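Local coordinates for SusD-like carbohydrate binding protein BF1063 (Bacteroides fragilis NCTC 9343, PDB 3I4G) that probably binds carbohydrate at the outer membrane in the manner of SusD-like proteins, at residues 317-320 / 324-327; 309-314 / 474-479; 281-286 / 448-453; 264-269 / 360-365. All coordinates share one frame; numbering follows the deposited sequence.

In the fold
Contacts 2, 3 and 4 join buried residues, whereas in contact 1 buried Leu319 and Tyr325 meet a partly exposed Asp320. The centre of contact 3 lies nearest that of the chain (about 9 Å), that of contact 2 farthest from it (about 26 Å). Contact 1 joins a helix to the strand that follows it and is the polar one, with a tyrosine-carboxylate hydrogen bond between its segments; the other three meet through apolar side chains. Strand 360-362 links the set. It pairs with the strand of contact 1, supplies one side of contact 4, and its side chains touch both contact 2 and contact 3. Contacts 1 and 2 also meet directly.

Contact 1. Residues 317-320 / 324-327; sequences PRLD and YYNG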
loop_
_atom_site.group_PDB
_atom_site.type_symbol
_atom_site.label_atom_id
_atom_site.label_comp_id
_atom_site.label_asym_id
_atom_site.label_seq_id
_atom_site.Cartn_x
_atom_site.Cartn_y
_atom_site.Cartn_z
ATOM N N PRO A 317 5.498 -18.370 -7.538
ATOM C CA PRO A 317 4.073 -18.547 -7.297
ATOM C C PRO A 317 3.358 -17.250 -6.974
ATOM O O PRO A 317 2.146 -17.161 -7.227
ATOM C CB PRO A 317 4.026 -19.528 -6.098
ATOM C CG PRO A 317 5.284 -20.274 -6.204
ATOM C CD PRO A 317 6.298 -19.287 -6.712
ATOM N N ARG A 318 4.080 -16.256 -6.441
ATOM C CA ARG A 318 3.414 -14.977 -6.112
ATOM C C ARG A 318 2.895 -14.243 -7.332
ATOM O O ARG A 318 2.008 -13.388 -7.163
ATOM C CB ARG A 318 4.355 -14.073 -5.303
ATOM C CG ARG A 318 4.563 -14.609 -3.899
ATOM C CD ARG A 318 5.647 -13.898 -3.159
ATOM N NE ARG A 318 6.974 -14.274 -3.672
ATOM C CZ ARG A 318 8.122 -13.840 -3.175
ATOM N NH1 ARG A 318 8.152 -13.039 -2.125
ATOM N NH2 ARG A 318 9.263 -14.229 -3.742
ATOM N N LEU A 319 3.386 -14.572 -8.539
ATOM C CA LEU A 319 2.844 -13.915 -9.730
ATOM C C LEU A 319 1.384 -14.299 -9.899
ATOM O O LEU A 319 0.506 -13.448 -9.846
ATOM C CB LEU A 319 3.673 -14.306 -10.940
ATOM C CG LEU A 319 3.410 -13.615 -12.277
ATOM C CD1 LEU A 319 4.612 -13.869 -13.200
ATOM C CD2 LEU A 319 2.091 -14.063 -12.938
ATOM N N ASP A 320 1.099 -15.601 -10.024
ATOM C CA ASP A 320 -0.291 -16.021 -10.150
ATOM C C ASP A 320 -1.092 -15.712 -8.892
ATOM O O ASP A 320 -2.305 -15.511 -8.994
ATOM C CB ASP A 320 -0.381 -17.533 -10.510
ATOM C CG ASP A 320 -0.132 -17.823 -11.978
ATOM O OD1 ASP A 320 -0.540 -16.978 -12.819
ATOM O OD2 ASP A 320 0.424 -18.923 -12.283
ATOM N N TYR A 324 -3.678 -11.630 -12.597
ATOM C CA TYR A 324 -4.167 -12.587 -13.614
ATOM C C TYR A 324 -4.178 -11.868 -14.967
ATOM O O TYR A 324 -3.883 -10.651 -15.062
ATOM C CB TYR A 324 -5.483 -13.285 -13.209
ATOM C CG TYR A 324 -6.705 -12.426 -13.021
ATOM C CD1 TYR A 324 -6.956 -11.838 -11.797
ATOM C CD2 TYR A 324 -7.657 -12.295 -14.014
ATOM C CE1 TYR A 324 -8.092 -11.115 -11.567
ATOM C CE2 TYR A 324 -8.800 -11.547 -13.805
ATOM C CZ TYR A 324 -8.999 -10.958 -12.591
ATOM O OH TYR A 324 -10.140 -10.213 -12.389
ATOM N N TYR A 325 -4.464 -12.639 -16.014
ATOM C CA TYR A 325 -4.211 -12.264 -17.404
ATOM C C TYR A 325 -5.074 -13.135 -18.300
ATOM O O TYR A 325 -5.741 -14.060 -17.818
ATOM C CB TYR A 325 -2.715 -12.459 -17.726
ATOM C CG TYR A 325 -2.174 -13.733 -17.106
ATOM C CD1 TYR A 325 -2.390 -14.948 -17.712
ATOM C CD2 TYR A 325 -1.478 -13.722 -15.905
ATOM C CE1 TYR A 325 -1.985 -16.118 -17.131
ATOM C CE2 TYR A 325 -1.038 -14.933 -15.322
ATOM C CZ TYR A 325 -1.288 -16.120 -15.949
ATOM O OH TYR A 325 -0.883 -17.306 -15.353
ATOM N N ASN A 326 -5.072 -12.861 -19.588
ATOM C CA ASN A 326 -5.867 -13.611 -20.543
ATOM C C ASN A 326 -5.596 -15.092 -20.437
ATOM O O ASN A 326 -4.446 -15.515 -20.473
ATOM C CB ASN A 326 -5.570 -13.127 -21.966
ATOM C CG ASN A 326 -6.521 -13.685 -22.976
ATOM O OD1 ASN A 326 -7.723 -13.757 -22.698
ATOM N ND2 ASN A 326 -6.038 -14.027 -24.176
ATOM N N GLY A 327 -6.672 -15.864 -20.321
ATOM C CA GLY A 327 -6.569 -17.320 -20.200
ATOM C C GLY A 327 -6.492 -17.884 -18.818
ATOM O O GLY A 327 -6.707 -19.075 -18.630
#
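Tyr325 holds its CG between the backbone N and the carbonyl carbon (chi1 41°), while Asp320 sets its CG beside the backbone N (chi1 -79°); together these torsions bring a phenol hydroxyl to a carboxylate although neither side chain starts out aimed at the other segment. Tyr325 OH donates to Asp320 OD1 over 2.6 Å, a short bond. The acceptor uses its syn lone pair, on the side of its other oxygen, and it lies at the ring edge, near the ring plane, with Tyr325 CE2 3.3 Å from Asp320 OD1. The carboxylate is turned 39° from the ring. Leu319 completes the meeting, its CD2 coming obliquely to Tyr325 CE2 at 4.0 Å. Each residue type suits its place: leucine gives the carbon part of a buried ring an apolar neighbour, and aspartate accepts the hydrogen bond of the phenol hydroxyl. The same Tyr325 OH lies in weak hydrogen-bonding contact with Gly312 N and Asn310 OD1, at most secondary to the carboxylate bond. A weak bond from Gly312 N may slightly strengthen the hydroxyl as a donor. The setting is a tight helix-to-strand junction in the SusD-family fold, where helix 317-322 runs straight into strand 323-325, itself paired antiparallel with strand 360-362.

Contact 2. Residues 309-314 / 474-479; sequences SNLGKD and GAPYPG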
loop_
_atom_site.group_PDB
_atom_site.type_symbol
_atom_site.label_atom_id
_atom_site.label_comp_id
_atom_site.label_asym_id
_atom_site.label_seq_id
_atom_site.Cartn_x
_atom_site.Cartn_y
_atom_site.Cartn_z
ATOM N N SER A 309 1.412 -18.660 -23.717
ATOM C CA SER A 309 0.090 -19.282 -23.500
ATOM C C SER A 309 -0.234 -19.472 -22.016
ATOM O O SER A 309 -1.346 -19.858 -21.669
ATOM C CB SER A 309 -0.025 -20.628 -24.231
ATOM O OG SER A 309 0.763 -21.644 -23.624
ATOM N N ASN A 310 0.746 -19.266 -21.139
ATOM C CA ASN A 310 0.523 -19.399 -19.698
ATOM C C ASN A 310 1.541 -18.523 -19.006
ATOM O O ASN A 310 2.629 -18.938 -18.646
ATOM C CB ASN A 310 0.608 -20.850 -19.250
ATOM C CG ASN A 310 0.213 -21.008 -17.794
ATOM O OD1 ASN A 310 0.181 -20.029 -17.000
ATOM N ND2 ASN A 310 -0.107 -22.239 -17.417
ATOM N N LEU A 311 1.151 -17.276 -18.813
ATOM C CA LEU A 311 2.106 -16.278 -18.343
ATOM C C LEU A 311 2.686 -16.519 -16.982
ATOM O O LEU A 311 3.792 -16.033 -16.721
ATOM C CB LEU A 311 1.471 -14.890 -18.383
ATOM C CG LEU A 311 1.125 -14.335 -19.758
ATOM C CD1 LEU A 311 0.616 -12.889 -19.616
ATOM C CD2 LEU A 311 2.306 -14.377 -20.753
ATOM N N GLY A 312 2.006 -17.268 -16.119
ATOM C CA GLY A 312 2.548 -17.530 -14.783
ATOM C C GLY A 312 3.309 -18.831 -14.639
ATOM O O GLY A 312 3.859 -19.119 -13.573
ATOM N N LYS A 313 3.374 -19.605 -15.706
ATOM C CA LYS A 313 4.000 -20.922 -15.641
ATOM C C LYS A 313 5.513 -20.824 -15.466
ATOM O O LYS A 313 6.188 -20.054 -16.158
ATOM C CB LYS A 313 3.678 -21.717 -16.910
ATOM C CG LYS A 313 4.294 -23.139 -16.919
ATOM C CD LYS A 313 3.912 -23.920 -18.155
ATOM C CE LYS A 313 4.576 -25.315 -18.136
ATOM N NZ LYS A 313 4.270 -26.029 -19.394
ATOM N N ASP A 314 6.026 -21.617 -14.525
ATOM C CA ASP A 314 7.466 -21.680 -14.230
ATOM C C ASP A 314 7.967 -20.349 -13.644
ATOM O O ASP A 314 9.148 -20.035 -13.694
ATOM C CB ASP A 314 8.299 -22.096 -15.454
ATOM C CG ASP A 314 9.575 -22.840 -15.079
ATOM O OD1 ASP A 314 9.903 -22.924 -13.878
ATOM O OD2 ASP A 314 10.225 -23.391 -16.010
ATOM N N GLY A 474 1.772 -3.355 -21.301
ATOM C CA GLY A 474 0.814 -4.328 -20.805
ATOM C C GLY A 474 1.238 -5.746 -21.142
ATOM O O GLY A 474 2.430 -6.052 -21.379
ATOM N N ALA A 475 0.267 -6.636 -21.112
ATOM C CA ALA A 475 0.532 -8.058 -21.353
ATOM C C ALA A 475 0.988 -8.298 -22.768
ATOM O O ALA A 475 0.698 -7.505 -23.689
ATOM C CB ALA A 475 -0.720 -8.895 -21.050
ATOM N N PRO A 476 1.714 -9.406 -22.964
ATOM C CA PRO A 476 2.171 -9.731 -24.304
ATOM C C PRO A 476 1.088 -10.418 -25.136
ATOM O O PRO A 476 0.382 -11.283 -24.617
ATOM C CB PRO A 476 3.310 -10.727 -24.070
ATOM C CG PRO A 476 3.343 -11.041 -22.632
ATOM C CD PRO A 476 2.178 -10.386 -21.975
ATOM N N TYR A 477 1.009 -10.092 -26.427
ATOM C CA TYR A 477 0.022 -10.640 -27.334
ATOM C C TYR A 477 0.625 -11.054 -28.686
ATOM O O TYR A 477 0.179 -10.603 -29.734
ATOM C CB TYR A 477 -1.120 -9.647 -27.555
ATOM C CG TYR A 477 -2.017 -9.517 -26.355
ATOM C CD1 TYR A 477 -3.016 -10.417 -26.141
ATOM C CD2 TYR A 477 -1.847 -8.490 -25.420
ATOM C CE1 TYR A 477 -3.821 -10.334 -25.035
ATOM C CE2 TYR A 477 -2.656 -8.401 -24.339
ATOM C CZ TYR A 477 -3.644 -9.310 -24.141
ATOM O OH TYR A 477 -4.451 -9.203 -23.000
ATOM N N PRO A 478 1.637 -11.942 -28.659
ATOM C CA PRO A 478 2.194 -12.384 -29.934
ATOM C C PRO A 478 1.148 -13.061 -30.814
ATOM O O PRO A 478 1.280 -13.012 -32.025
ATOM C CB PRO A 478 3.314 -13.362 -29.521
ATOM C CG PRO A 478 2.945 -13.828 -28.169
ATOM C CD PRO A 478 2.349 -12.557 -27.529
ATOM N N GLY A 479 0.127 -13.687 -30.261
ATOM C CA GLY A 479 -0.856 -14.369 -31.108
ATOM C C GLY A 479 -1.988 -13.494 -31.582
ATOM O O GLY A 479 -2.888 -13.997 -32.227
#
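A type I beta turn from Asn310 to Lys313 carries Leu311 at its second position and presses it against Pro476, the last residue of strand 471-476. The turn is closed by the backbone bond from Lys313 N to Asn310 O, 3.1 Å long, and Gly312 N makes a weak second bond to Asn310 OD1 at 3.4 Å. On this frame the isobutyl group of Leu311 reaches straight toward the strand, with CG beside the backbone N (chi1 -66°). Its two methyls meet the CG-CD end of the proline ring: Leu311 CD1 meets Pro476 CD at 3.8 Å, and Leu311 CD2 meets Pro476 CG at 4.0 Å. The first methyl also grazes the preceding residue, with Leu311 CD1 4.4 Å from Ala475 CB. A branched leucine end suits a compact proline ring, since both present only C-H surface, and the small alanine lets the same methyl lie across two residues. The contact is plain hydrophobic packing between a loop and a strand end. Tyr306 touches Pro476 as well, and Tyr288 OH bonds to Leu311 O. Phe360 from strand 360-362 lies against both Leu311 and Ala475, while Ala475 bonds through its backbone to Trp498, a residue of strand 497-502, the antiparallel partner of strand 471-476.

Contact 3. Residues 281-286 / 448-453; sequences VNPAAD and LAMEGI
Val281 meets the end of the Met450 side chain methyl to methyl: Val281 CG1 stands only 3.4 Å from Met450 CE, tighter than ordinary van der Waals contact. The two side chains reach toward each other tip to tip, Val281 with CG1 turned away from its own backbone N (chi1 -178°). Pro283, two residues along the same strand, is met crosswise at about a right angle. Its CG lies 4.1 Å from Met450 SE, and Pro283 CG is 4.2 Å from Met450 CE, so the end of this selenomethionine, with selenium in place of the methionine sulfur, lies against both residues. Bends at its second and third torsions (chi2 -53°, chi3 -55°) curl this long chain so that its methyl end turns to Val281 and Pro283, the kind of fit that an unbranched, flexible thioether-type chain allows. Met450 is the third residue of a type II turn from Leu448 to Glu451, closed by Glu451 N to Leu448 O at 3.2 Å; its positive phi is what that position of the turn requires. Glu57 OE2 takes the Met450 N-H, and Glu451, next along, forms salt bridges with Lys364 and Arg386. On the strand, Asn282 points its side chain the other way. Its ND2 reaches back to Val281 O, 3.0 Å away, but from above the carbonyl plane. Polar groups are thus served away from the meeting surface, and the contact itself rests on dispersion, which sets no preferred direction, with local steric strain probable where the two methyls meet.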
loop_
_atom_site.group_PDB
_atom_site.type_symbol
_atom_site.label_atom_id
_atom_site.label_comp_id
_atom_site.label_asym_id
_atom_site.label_seq_id
_atom_site.Cartn_x
_atom_site.Cartn_y
_atom_site.Cartn_z
ATOM N N VAL A 281 -8.245 -1.256 -11.380
ATOM C CA VAL A 281 -6.851 -1.605 -10.988
ATOM C C VAL A 281 -6.180 -2.479 -12.034
ATOM O O VAL A 281 -6.627 -3.577 -12.274
ATOM C CB VAL A 281 -6.827 -2.318 -9.623
ATOM C CG1 VAL A 281 -5.387 -2.618 -9.232
ATOM C CG2 VAL A 281 -7.535 -1.472 -8.595
ATOM N N ASN A 282 -5.138 -1.975 -12.726
ATOM C CA ASN A 282 -4.508 -2.678 -13.853
ATOM C C ASN A 282 -2.984 -2.852 -13.702
ATOM O O ASN A 282 -2.219 -1.917 -13.967
ATOM C CB ASN A 282 -4.765 -1.882 -15.157
ATOM C CG ASN A 282 -6.231 -1.621 -15.515
ATOM O OD1 ASN A 282 -6.483 -0.787 -16.374
ATOM N ND2 ASN A 282 -7.186 -2.382 -14.955
ATOM N N PRO A 283 -2.516 -4.026 -13.257
ATOM C CA PRO A 283 -1.069 -4.258 -13.180
ATOM C C PRO A 283 -0.387 -4.055 -14.513
ATOM O O PRO A 283 -0.970 -4.280 -15.554
ATOM C CB PRO A 283 -0.977 -5.717 -12.710
ATOM C CG PRO A 283 -2.285 -5.963 -11.977
ATOM C CD PRO A 283 -3.297 -5.153 -12.752
ATOM N N ALA A 284 0.856 -3.611 -14.464
ATOM C CA ALA A 284 1.649 -3.327 -15.638
ATOM C C ALA A 284 2.677 -4.396 -15.966
ATOM O O ALA A 284 3.086 -5.198 -15.119
ATOM C CB ALA A 284 2.402 -2.009 -15.437
ATOM N N ALA A 285 3.151 -4.376 -17.210
ATOM C CA ALA A 285 4.192 -5.305 -17.668
ATOM C C ALA A 285 5.419 -5.281 -16.776
ATOM O O ALA A 285 6.012 -6.326 -16.547
ATOM C CB ALA A 285 4.617 -5.017 -19.128
ATOM N N ASP A 286 5.876 -4.111 -16.315
ATOM C CA ASP A 286 7.121 -4.090 -15.551
ATOM C C ASP A 286 7.009 -4.902 -14.269
ATOM O O ASP A 286 8.008 -5.479 -13.817
ATOM C CB ASP A 286 7.549 -2.658 -15.247
ATOM C CG ASP A 286 8.960 -2.567 -14.783
ATOM O OD1 ASP A 286 9.889 -2.826 -15.582
ATOM O OD2 ASP A 286 9.141 -2.197 -13.608
ATOM N N LEU A 448 5.417 -7.448 -1.699
ATOM C CA LEU A 448 4.377 -6.481 -1.375
ATOM C C LEU A 448 3.646 -5.940 -2.576
ATOM O O LEU A 448 2.874 -4.993 -2.438
ATOM C CB LEU A 448 5.004 -5.308 -0.605
ATOM C CG LEU A 448 5.743 -5.654 0.675
ATOM C CD1 LEU A 448 6.456 -4.394 1.223
ATOM C CD2 LEU A 448 4.814 -6.267 1.725
ATOM N N ALA A 449 3.795 -6.552 -3.734
ATOM C CA ALA A 449 3.170 -6.029 -4.941
ATOM C C ALA A 449 1.659 -5.897 -4.818
ATOM O O ALA A 449 0.954 -6.803 -4.359
ATOM C CB ALA A 449 3.542 -6.888 -6.175
HETATM N N MSE A 450 1.148 -4.755 -5.281
HETATM C CA MSE A 450 -0.269 -4.397 -5.333
HETATM C C MSE A 450 -0.848 -4.048 -3.970
HETATM O O MSE A 450 -2.067 -3.909 -3.875
HETATM C CB MSE A 450 -1.128 -5.475 -6.011
HETATM C CG MSE A 450 -0.663 -5.840 -7.415
HETATM SE SE MSE A 450 -0.447 -4.358 -8.687
HETATM C CE MSE A 450 -2.243 -3.653 -8.505
ATOM N N GLU A 451 -0.003 -3.806 -2.950
ATOM C CA GLU A 451 -0.506 -3.509 -1.612
ATOM C C GLU A 451 -0.400 -2.031 -1.258
ATOM O O GLU A 451 -0.726 -1.649 -0.141
ATOM C CB GLU A 451 0.236 -4.338 -0.553
ATOM C CG GLU A 451 0.022 -5.836 -0.791
ATOM C CD GLU A 451 0.702 -6.749 0.182
ATOM O OE1 GLU A 451 0.629 -6.472 1.406
ATOM O OE2 GLU A 451 1.298 -7.759 -0.275
ATOM N N GLY A 452 -0.019 -1.184 -2.193
ATOM C CA GLY A 452 0.005 0.266 -1.952
ATOM C C GLY A 452 1.247 0.809 -1.288
ATOM O O GLY A 452 1.227 1.935 -0.770
ATOM N N ILE A 453 2.361 0.064 -1.327
ATOM C CA ILE A 453 3.615 0.460 -0.690
ATOM C C ILE A 453 4.681 0.837 -1.722
ATOM O O ILE A 453 5.667 1.503 -1.396
ATOM C CB ILE A 453 4.078 -0.685 0.261
ATOM C CG1 ILE A 453 3.003 -0.962 1.290
ATOM C CG2 ILE A 453 5.401 -0.320 0.947
ATOM C CD1 ILE A 453 3.230 -2.251 2.061
#

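Contact 4. Residues 264-269 / 360-365; sequences TGLPQH and FMMRKY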
loop_
_atom_site.group_PDB
_atom_site.type_symbol
_atom_site.label_atom_id
_atom_site.label_comp_id
_atom_site.label_asym_id
_atom_site.label_seq_id
_atom_site.Cartn_x
_atom_site.Cartn_y
_atom_site.Cartn_z
ATOM N N THR A 264 -16.553 -3.017 1.915
ATOM C CA THR A 264 -15.647 -2.471 0.907
ATOM C C THR A 264 -16.259 -2.503 -0.496
ATOM O O THR A 264 -16.981 -3.424 -0.851
ATOM C CB THR A 264 -14.273 -3.177 0.878
ATOM O OG1 THR A 264 -13.517 -2.585 -0.191
ATOM C CG2 THR A 264 -14.375 -4.723 0.663
ATOM N N GLY A 265 -16.036 -1.434 -1.248
ATOM C CA GLY A 265 -16.414 -1.395 -2.647
ATOM C C GLY A 265 -15.294 -1.826 -3.585
ATOM O O GLY A 265 -15.450 -1.694 -4.811
ATOM N N LEU A 266 -14.188 -2.333 -3.050
ATOM C CA LEU A 266 -13.069 -2.736 -3.879
ATOM C C LEU A 266 -13.501 -3.746 -4.945
ATOM O O LEU A 266 -13.072 -3.637 -6.088
ATOM C CB LEU A 266 -11.894 -3.293 -3.043
ATOM C CG LEU A 266 -10.680 -3.745 -3.837
ATOM C CD1 LEU A 266 -10.053 -2.595 -4.681
ATOM C CD2 LEU A 266 -9.670 -4.367 -2.878
ATOM N N PRO A 267 -14.346 -4.755 -4.623
ATOM C CA PRO A 267 -14.765 -5.668 -5.701
ATOM C C PRO A 267 -15.477 -4.974 -6.870
ATOM O O PRO A 267 -15.178 -5.246 -8.037
ATOM C CB PRO A 267 -15.674 -6.652 -4.978
ATOM C CG PRO A 267 -15.199 -6.595 -3.546
ATOM C CD PRO A 267 -14.928 -5.145 -3.329
ATOM N N GLN A 268 -16.429 -4.089 -6.573
ATOM C CA GLN A 268 -17.087 -3.374 -7.656
ATOM C C GLN A 268 -16.070 -2.662 -8.512
ATOM O O GLN A 268 -16.189 -2.591 -9.756
ATOM C CB GLN A 268 -18.063 -2.361 -7.057
ATOM C CG GLN A 268 -18.720 -1.446 -8.107
ATOM C CD GLN A 268 -19.678 -2.180 -8.996
ATOM O OE1 GLN A 268 -20.866 -2.279 -8.670
ATOM N NE2 GLN A 268 -19.172 -2.759 -10.083
ATOM N N HIS A 269 -15.085 -2.060 -7.875
ATOM C CA HIS A 269 -14.117 -1.291 -8.605
ATOM C C HIS A 269 -13.070 -2.084 -9.339
ATOM O O HIS A 269 -12.666 -1.657 -10.427
ATOM C CB HIS A 269 -13.369 -0.280 -7.690
ATOM C CG HIS A 269 -13.688 1.141 -8.025
ATOM N ND1 HIS A 269 -13.918 2.104 -7.065
ATOM C CD2 HIS A 269 -13.794 1.758 -9.224
ATOM C CE1 HIS A 269 -14.187 3.251 -7.675
ATOM N NE2 HIS A 269 -14.118 3.070 -8.984
ATOM N N PHE A 360 -3.754 -7.082 -17.748
ATOM C CA PHE A 360 -3.627 -7.723 -16.435
ATOM C C PHE A 360 -4.741 -7.211 -15.538
ATOM O O PHE A 360 -5.302 -6.114 -15.735
ATOM C CB PHE A 360 -2.285 -7.418 -15.788
ATOM C CG PHE A 360 -1.089 -7.959 -16.539
ATOM C CD1 PHE A 360 -0.827 -9.316 -16.523
ATOM C CD2 PHE A 360 -0.226 -7.123 -17.245
ATOM C CE1 PHE A 360 0.279 -9.831 -17.171
ATOM C CE2 PHE A 360 0.878 -7.643 -17.892
ATOM C CZ PHE A 360 1.115 -8.975 -17.879
HETATM N N MSE A 361 -4.995 -7.995 -14.507
HETATM C CA MSE A 361 -5.900 -7.654 -13.434
HETATM C C MSE A 361 -5.290 -8.072 -12.112
HETATM O O MSE A 361 -4.368 -8.894 -12.078
HETATM C CB MSE A 361 -7.240 -8.329 -13.637
HETATM C CG MSE A 361 -8.007 -7.867 -14.860
HETATM SE SE MSE A 361 -8.642 -5.984 -14.621
HETATM C CE MSE A 361 -9.986 -6.309 -13.487
HETATM N N MSE A 362 -5.813 -7.523 -11.014
HETATM C CA MSE A 362 -5.346 -7.901 -9.681
HETATM C C MSE A 362 -6.152 -9.062 -9.125
HETATM O O MSE A 362 -7.359 -8.999 -9.006
HETATM C CB MSE A 362 -5.447 -6.706 -8.708
HETATM C CG MSE A 362 -4.991 -7.031 -7.291
HETATM SE SE MSE A 362 -4.989 -5.438 -6.164
HETATM C CE MSE A 362 -6.831 -5.326 -5.957
ATOM N N ARG A 363 -5.453 -10.124 -8.745
ATOM C CA ARG A 363 -6.049 -11.291 -8.063
ATOM C C ARG A 363 -6.038 -11.101 -6.544
ATOM O O ARG A 363 -6.945 -11.574 -5.843
ATOM C CB ARG A 363 -5.291 -12.578 -8.429
ATOM C CG ARG A 363 -6.032 -13.836 -8.021
ATOM C CD ARG A 363 -5.251 -15.106 -8.218
ATOM N NE ARG A 363 -5.016 -15.491 -9.609
ATOM C CZ ARG A 363 -5.850 -16.226 -10.341
ATOM N NH1 ARG A 363 -7.047 -16.565 -9.886
ATOM N NH2 ARG A 363 -5.516 -16.572 -11.571
ATOM N N LYS A 364 -5.009 -10.451 -6.019
ATOM C CA LYS A 364 -4.861 -10.218 -4.579
ATOM C C LYS A 364 -6.107 -9.531 -4.039
ATOM O O LYS A 364 -6.681 -8.684 -4.710
ATOM C CB LYS A 364 -3.628 -9.390 -4.300
ATOM C CG LYS A 364 -3.260 -9.251 -2.829
ATOM C CD LYS A 364 -1.891 -8.608 -2.619
ATOM C CE LYS A 364 -0.720 -9.607 -2.836
ATOM N NZ LYS A 364 0.634 -9.002 -2.636
ATOM N N TYR A 365 -6.494 -9.943 -2.812
ATOM C CA TYR A 365 -7.612 -9.420 -2.007
ATOM C C TYR A 365 -8.977 -10.028 -2.325
ATOM O O TYR A 365 -9.946 -9.714 -1.646
ATOM C CB TYR A 365 -7.699 -7.888 -2.098
ATOM C CG TYR A 365 -6.495 -7.127 -1.639
ATOM C CD1 TYR A 365 -6.144 -7.048 -0.292
ATOM C CD2 TYR A 365 -5.693 -6.450 -2.555
ATOM C CE1 TYR A 365 -5.025 -6.351 0.123
ATOM C CE2 TYR A 365 -4.562 -5.774 -2.143
ATOM C CZ TYR A 365 -4.239 -5.701 -0.811
ATOM O OH TYR A 365 -3.158 -4.983 -0.424
#
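Leu266, in the first turn of helix 266-270, puts its CD2 methyl between Tyr365 and Met362, and an ST turn leads into that helix. Leu266 CD2 lies 4.1 Å from Tyr365 CB, approaching the tyrosine ring obliquely, and Leu266 CD2 is 4.3 Å from Met362 CE, the methyl of a selenomethionine. With CG anti to the backbone N (chi1 180°), the leucine stretches out from the helix toward strand 360-362 and the loop beyond it. Met362 has an extended chain up to its selenium, which suits a side chain that must span the distance, and its SE sits in the plane of the Tyr365 ring, at the edge. Lys364 lays its aliphatic part on a face of that ring, offset toward the rim, with Lys364 CG 3.7 Å above the plane; its NZ goes on to hydrogen bonds with Ala449 O and Tyr236 OH. Ile54 of helix 50-54 touches both Leu266 and Tyr365, and Tyr50 of the same helix touches Leu266, so the leucine lies among largely apolar side chains. Farther out, Gly265 is the N-cap of helix 266-270. Pro267 fits the first turn well, where a residue without an N-H costs no helical bond, and Gly265 O accepts from His269 N at 3.1 Å. In the ST turn, Thr264 OG1 accepts from Leu266 N at 2.9 Å, nearly straight at 165°.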